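Local coordinates for peptidase M16 domain protein (PDB 4XEA), which is probably a metallopeptidase of the M16 family that cleaves peptides, and carries a nickel ion at its probable active site in the crystal, at residues T21-F35 and M194-A208. Numbering follows the deposited sequence.
Sequences TLMPRPALHQTYAMF and MVLVIAGGFDADEIA
The methyl CE of Met194 sits over the centre of the Phe35 ring, 3.6 Å from its centroid and nearly along the ring normal, a CH-pi contact. The selenium SE of this selenomethionine stands obliquely to the same ring, making the pair Met-aromatic; the bend at chi3 (65°) folds the methyl onto the face. Val195 O borders the ring near its plane, 3.4 Å from Phe35 CD1, and the ring also touches Leu113 and Val116 of helix 105-116. Cutting Phe35 back to an alanine is likely to leave the Met194 methyl without its aromatic face and open a gap beside that helix. Phe202 is flanked on one face by Ile198 CG2 and on the opposite face by Pro24 CB, both over the outer part of the ring; Leu22 CB meets the edge 3.7 Å from Phe202 CZ, and Met23 N and Gly200 N also lie at the rim. Strand 194-200 is inserted between strands 21-24 and 31-35, at 2° to the first and 171° to the second, as an inner strand of the mixed sheet in this M16-type alpha/beta domain. Met23 N donates to Ile198 O (2.8 Å) on the parallel side, where Leu22 CD2 lies alongside Ile198 CD1 (3.5 Å); Tyr32 N donates to Ala199 O (2.8 Å) on the antiparallel side. Helix 204-208 then packs back on the sheet: Leu22 CD1 approaches Ala208 CB, and Pro24 CG meets Ala204 CB at 3.6 Å. Thr31 CG2 presses tightly on Ile198 CG2 (3.4 Å). Where the strands end, Gly200 O accepts from Arg25 N and Phe202 N on opposite faces of its plane, and Gly200 CA makes a CA-H...O contact with Gln30 O.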
loop_
_atom_site.group_PDB
_atom_site.type_symbol
_atom_site.label_atom_id
_atom_site.label_comp_id
_atom_site.label_asym_id
_atom_site.label_seq_id
_atom_site.Cartn_x
_atom_site.Cartn_y
_atom_site.Cartn_z
ATOM N N THR A 21 1.389 11.995 23.191
ATOM C CA THR A 21 1.816 12.990 22.201
ATOM C C THR A 21 0.670 13.246 21.242
ATOM O O THR A 21 0.207 12.310 20.592
ATOM C CB THR A 21 3.046 12.514 21.414
ATOM O OG1 THR A 21 4.211 12.544 22.286
ATOM C CG2 THR A 21 3.291 13.419 20.200
ATOM N N LEU A 22 0.209 14.498 21.172
ATOM C CA LEU A 22 -0.859 14.893 20.273
ATOM C C LEU A 22 -0.286 15.817 19.198
ATOM O O LEU A 22 0.505 16.716 19.490
ATOM C CB LEU A 22 -1.989 15.614 21.018
ATOM C CG LEU A 22 -2.654 14.928 22.219
ATOM C CD1 LEU A 22 -3.693 15.880 22.901
ATOM C CD2 LEU A 22 -3.289 13.592 21.848
HETATM N N MSE A 23 -0.661 15.560 17.951
HETATM C CA MSE A 23 -0.257 16.382 16.810
HETATM C C MSE A 23 -1.490 16.861 16.024
HETATM O O MSE A 23 -1.813 16.317 14.964
HETATM C CB MSE A 23 0.682 15.569 15.896
HETATM C CG MSE A 23 2.065 15.349 16.489
HETATM SE SE MSE A 23 3.083 14.091 15.401
HETATM C CE MSE A 23 2.384 12.445 16.192
ATOM N N PRO A 24 -2.188 17.895 16.532
ATOM C CA PRO A 24 -3.378 18.374 15.834
ATOM C C PRO A 24 -3.052 19.021 14.477
ATOM O O PRO A 24 -2.120 19.800 14.378
ATOM C CB PRO A 24 -3.974 19.398 16.819
ATOM C CG PRO A 24 -2.834 19.809 17.704
ATOM C CD PRO A 24 -1.947 18.609 17.800
ATOM N N ARG A 25 -3.802 18.656 13.432
ATOM C CA ARG A 25 -3.613 19.172 12.067
ATOM C C ARG A 25 -5.014 19.480 11.575
ATOM O O ARG A 25 -5.682 18.607 11.033
ATOM C CB ARG A 25 -2.907 18.126 11.184
ATOM C CG ARG A 25 -1.620 17.556 11.810
ATOM C CD ARG A 25 -1.064 16.359 11.030
ATOM N NE ARG A 25 -0.573 16.771 9.716
ATOM C CZ ARG A 25 -0.445 15.985 8.645
ATOM N NH1 ARG A 25 -0.738 14.689 8.693
ATOM N NH2 ARG A 25 -0.015 16.516 7.505
ATOM N N PRO A 26 -5.478 20.727 11.791
ATOM C CA PRO A 26 -6.909 21.061 11.650
ATOM C C PRO A 26 -7.463 20.970 10.235
ATOM O O PRO A 26 -8.681 20.837 10.060
ATOM C CB PRO A 26 -7.007 22.498 12.192
ATOM C CG PRO A 26 -5.605 23.024 12.267
ATOM C CD PRO A 26 -4.705 21.816 12.422
ATOM N N ALA A 27 -6.579 21.030 9.241
ATOM C CA ALA A 27 -6.991 20.971 7.842
ATOM C C ALA A 27 -7.395 19.553 7.380
ATOM O O ALA A 27 -7.934 19.395 6.285
ATOM C CB ALA A 27 -5.870 21.524 6.938
ATOM N N LEU A 28 -7.159 18.544 8.211
ATOM C CA LEU A 28 -7.385 17.146 7.828
ATOM C C LEU A 28 -8.681 16.562 8.382
ATOM O O LEU A 28 -9.087 16.909 9.478
ATOM C CB LEU A 28 -6.216 16.285 8.293
ATOM C CG LEU A 28 -4.858 16.622 7.700
ATOM C CD1 LEU A 28 -3.898 15.514 8.129
ATOM C CD2 LEU A 28 -4.914 16.764 6.194
ATOM N N HIS A 29 -9.299 15.661 7.609
ATOM C CA HIS A 29 -10.516 14.956 8.006
ATOM C C HIS A 29 -10.207 13.780 8.914
ATOM O O HIS A 29 -10.983 13.469 9.815
ATOM C CB HIS A 29 -11.267 14.436 6.770
ATOM C CG HIS A 29 -11.729 15.508 5.822
ATOM N ND1 HIS A 29 -12.819 16.317 6.073
ATOM C CD2 HIS A 29 -11.250 15.889 4.614
ATOM C CE1 HIS A 29 -13.004 17.139 5.052
ATOM N NE2 HIS A 29 -12.069 16.895 4.147
ATOM N N GLN A 30 -9.058 13.124 8.691
ATOM C CA GLN A 30 -8.696 11.928 9.438
ATOM C C GLN A 30 -7.953 12.239 10.721
ATOM O O GLN A 30 -7.087 13.114 10.748
ATOM C CB GLN A 30 -7.821 11.019 8.582
ATOM C CG GLN A 30 -7.520 9.656 9.224
ATOM C CD GLN A 30 -6.248 9.028 8.689
ATOM O OE1 GLN A 30 -5.171 9.569 8.839
ATOM N NE2 GLN A 30 -6.383 7.885 8.067
ATOM N N THR A 31 -8.306 11.519 11.783
ATOM C CA THR A 31 -7.483 11.413 13.002
ATOM C C THR A 31 -7.005 9.960 13.066
ATOM O O THR A 31 -7.776 9.042 12.765
ATOM C CB THR A 31 -8.282 11.810 14.268
ATOM O OG1 THR A 31 -8.636 13.183 14.174
ATOM C CG2 THR A 31 -7.447 11.605 15.605
ATOM N N TYR A 32 -5.718 9.765 13.385
ATOM C CA TYR A 32 -5.121 8.448 13.479
ATOM C C TYR A 32 -4.499 8.390 14.870
ATOM O O TYR A 32 -3.778 9.314 15.297
ATOM C CB TYR A 32 -4.092 8.261 12.350
ATOM C CG TYR A 32 -3.446 6.867 12.209
ATOM C CD1 TYR A 32 -2.476 6.418 13.124
ATOM C CD2 TYR A 32 -3.760 6.026 11.146
ATOM C CE1 TYR A 32 -1.872 5.150 12.990
ATOM C CE2 TYR A 32 -3.145 4.749 11.004
ATOM C CZ TYR A 32 -2.204 4.336 11.930
ATOM O OH TYR A 32 -1.604 3.092 11.828
ATOM N N ALA A 33 -4.839 7.344 15.611
ATOM C CA ALA A 33 -4.461 7.244 17.021
ATOM C C ALA A 33 -3.851 5.859 17.277
ATOM O O ALA A 33 -4.387 4.856 16.801
ATOM C CB ALA A 33 -5.715 7.439 17.871
HETATM N N MSE A 34 -2.777 5.789 18.073
HETATM C CA MSE A 34 -2.169 4.503 18.389
HETATM C C MSE A 34 -1.781 4.460 19.875
HETATM O O MSE A 34 -1.175 5.418 20.383
HETATM C CB MSE A 34 -0.934 4.269 17.505
HETATM C CG MSE A 34 -0.109 2.974 17.834
HETATM SE SE MSE A 34 1.335 2.557 16.572
HETATM C CE MSE A 34 0.317 1.958 15.009
ATOM N N PHE A 35 -2.191 3.372 20.541
ATOM C CA PHE A 35 -1.872 3.079 21.932
ATOM C C PHE A 35 -1.007 1.799 21.915
ATOM O O PHE A 35 -1.486 0.751 21.490
ATOM C CB PHE A 35 -3.206 2.850 22.684
ATOM C CG PHE A 35 -3.107 2.802 24.197
ATOM C CD1 PHE A 35 -2.066 3.380 24.900
ATOM C CD2 PHE A 35 -4.155 2.244 24.918
ATOM C CE1 PHE A 35 -2.028 3.330 26.304
ATOM C CE2 PHE A 35 -4.136 2.209 26.324
ATOM C CZ PHE A 35 -3.062 2.743 27.003
HETATM N N MSE A 194 3.673 2.133 28.480
HETATM C CA MSE A 194 2.938 2.398 27.233
HETATM C C MSE A 194 3.034 3.839 26.733
HETATM O O MSE A 194 3.598 4.717 27.405
HETATM C CB MSE A 194 1.464 1.961 27.372
HETATM C CG MSE A 194 1.291 0.499 27.732
HETATM SE SE MSE A 194 -0.515 -0.218 27.582
HETATM C CE MSE A 194 -0.846 -0.095 25.644
ATOM N N VAL A 195 2.472 4.071 25.536
ATOM C CA VAL A 195 2.518 5.362 24.885
ATOM C C VAL A 195 1.253 5.507 24.038
ATOM O O VAL A 195 0.759 4.516 23.489
ATOM C CB VAL A 195 3.798 5.561 24.045
ATOM C CG1 VAL A 195 3.838 4.622 22.780
ATOM C CG2 VAL A 195 4.005 7.042 23.692
ATOM N N LEU A 196 0.713 6.732 24.016
ATOM C CA LEU A 196 -0.469 7.101 23.235
ATOM C C LEU A 196 -0.104 8.282 22.342
ATOM O O LEU A 196 0.326 9.335 22.839
ATOM C CB LEU A 196 -1.630 7.502 24.160
ATOM C CG LEU A 196 -2.956 7.913 23.504
ATOM C CD1 LEU A 196 -3.538 6.740 22.657
ATOM C CD2 LEU A 196 -3.947 8.377 24.571
ATOM N N VAL A 197 -0.284 8.104 21.026
ATOM C CA VAL A 197 0.125 9.114 20.031
ATOM C C VAL A 197 -1.032 9.291 19.047
ATOM O O VAL A 197 -1.611 8.316 18.590
ATOM C CB VAL A 197 1.428 8.730 19.323
ATOM C CG1 VAL A 197 1.880 9.801 18.375
ATOM C CG2 VAL A 197 2.572 8.469 20.383
ATOM N N ILE A 198 -1.380 10.547 18.781
ATOM C CA ILE A 198 -2.552 10.879 17.955
ATOM C C ILE A 198 -2.176 12.009 17.021
ATOM O O ILE A 198 -1.616 13.017 17.464
ATOM C CB ILE A 198 -3.732 11.329 18.808
ATOM C CG1 ILE A 198 -3.955 10.367 19.965
ATOM C CG2 ILE A 198 -5.051 11.438 17.958
ATOM C CD1 ILE A 198 -5.112 10.768 20.867
ATOM N N ALA A 199 -2.484 11.848 15.735
ATOM C CA ALA A 199 -2.274 12.907 14.745
ATOM C C ALA A 199 -3.497 13.058 13.843
ATOM O O ALA A 199 -4.173 12.078 13.493
ATOM C CB ALA A 199 -1.025 12.673 13.913
ATOM N N GLY A 200 -3.790 14.311 13.509
ATOM C CA GLY A 200 -4.823 14.608 12.526
ATOM C C GLY A 200 -5.805 15.685 12.946
ATOM O O GLY A 200 -5.481 16.566 13.767
ATOM N N GLY A 201 -7.007 15.611 12.373
ATOM C CA GLY A 201 -8.038 16.666 12.522
ATOM C C GLY A 201 -8.859 16.598 13.797
ATOM O O GLY A 201 -10.034 16.310 13.755
ATOM N N PHE A 202 -8.238 16.865 14.936
ATOM C CA PHE A 202 -8.939 16.855 16.237
ATOM C C PHE A 202 -8.533 18.064 17.064
ATOM O O PHE A 202 -7.494 18.673 16.806
ATOM C CB PHE A 202 -8.595 15.592 17.020
ATOM C CG PHE A 202 -7.120 15.507 17.426
ATOM C CD1 PHE A 202 -6.144 15.090 16.518
ATOM C CD2 PHE A 202 -6.721 15.881 18.702
ATOM C CE1 PHE A 202 -4.807 15.049 16.882
ATOM C CE2 PHE A 202 -5.372 15.823 19.080
ATOM C CZ PHE A 202 -4.415 15.402 18.167
ATOM N N ASP A 203 -9.328 18.379 18.084
ATOM C CA ASP A 203 -9.032 19.516 18.960
ATOM C C ASP A 203 -8.161 19.010 20.062
ATOM O O ASP A 203 -8.573 18.137 20.812
ATOM C CB ASP A 203 -10.327 20.124 19.519
ATOM C CG ASP A 203 -10.065 21.296 20.435
ATOM O OD1 ASP A 203 -9.387 21.152 21.472
ATOM O OD2 ASP A 203 -10.534 22.378 20.108
ATOM N N ALA A 204 -6.951 19.540 20.157
ATOM C CA ALA A 204 -5.977 19.017 21.117
ATOM C C ALA A 204 -6.371 19.275 22.585
ATOM O O ALA A 204 -6.133 18.440 23.462
ATOM C CB ALA A 204 -4.573 19.570 20.819
ATOM N N ASP A 205 -6.994 20.416 22.852
ATOM C CA ASP A 205 -7.414 20.738 24.226
ATOM C C ASP A 205 -8.531 19.777 24.640
ATOM O O ASP A 205 -8.557 19.288 25.763
ATOM C CB ASP A 205 -7.924 22.186 24.345
ATOM C CG ASP A 205 -6.874 23.237 23.962
ATOM O OD1 ASP A 205 -5.682 23.088 24.299
ATOM O OD2 ASP A 205 -7.271 24.248 23.345
ATOM N N GLU A 206 -9.464 19.524 23.717
ATOM C CA GLU A 206 -10.594 18.624 23.971
ATOM C C GLU A 206 -10.110 17.212 24.276
ATOM O O GLU A 206 -10.525 16.606 25.271
ATOM C CB GLU A 206 -11.525 18.577 22.756
ATOM C CG GLU A 206 -12.720 17.611 22.896
ATOM C CD GLU A 206 -13.359 17.243 21.550
ATOM O OE1 GLU A 206 -12.779 17.568 20.482
ATOM O OE2 GLU A 206 -14.449 16.630 21.572
ATOM N N ILE A 207 -9.221 16.692 23.433
ATOM C CA ILE A 207 -8.793 15.315 23.566
ATOM C C ILE A 207 -7.868 15.123 24.786
ATOM O O ILE A 207 -7.940 14.091 25.467
ATOM C CB ILE A 207 -8.122 14.805 22.262
ATOM C CG1 ILE A 207 -9.129 14.779 21.099
ATOM C CG2 ILE A 207 -7.504 13.420 22.479
ATOM C CD1 ILE A 207 -10.421 14.002 21.372
ATOM N N ALA A 208 -7.025 16.122 25.079
ATOM C CA ALA A 208 -6.135 16.061 26.260
ATOM C C ALA A 208 -6.920 15.957 27.552
ATOM O O ALA A 208 -6.522 15.249 28.462
ATOM C CB ALA A 208 -5.210 17.248 26.311
#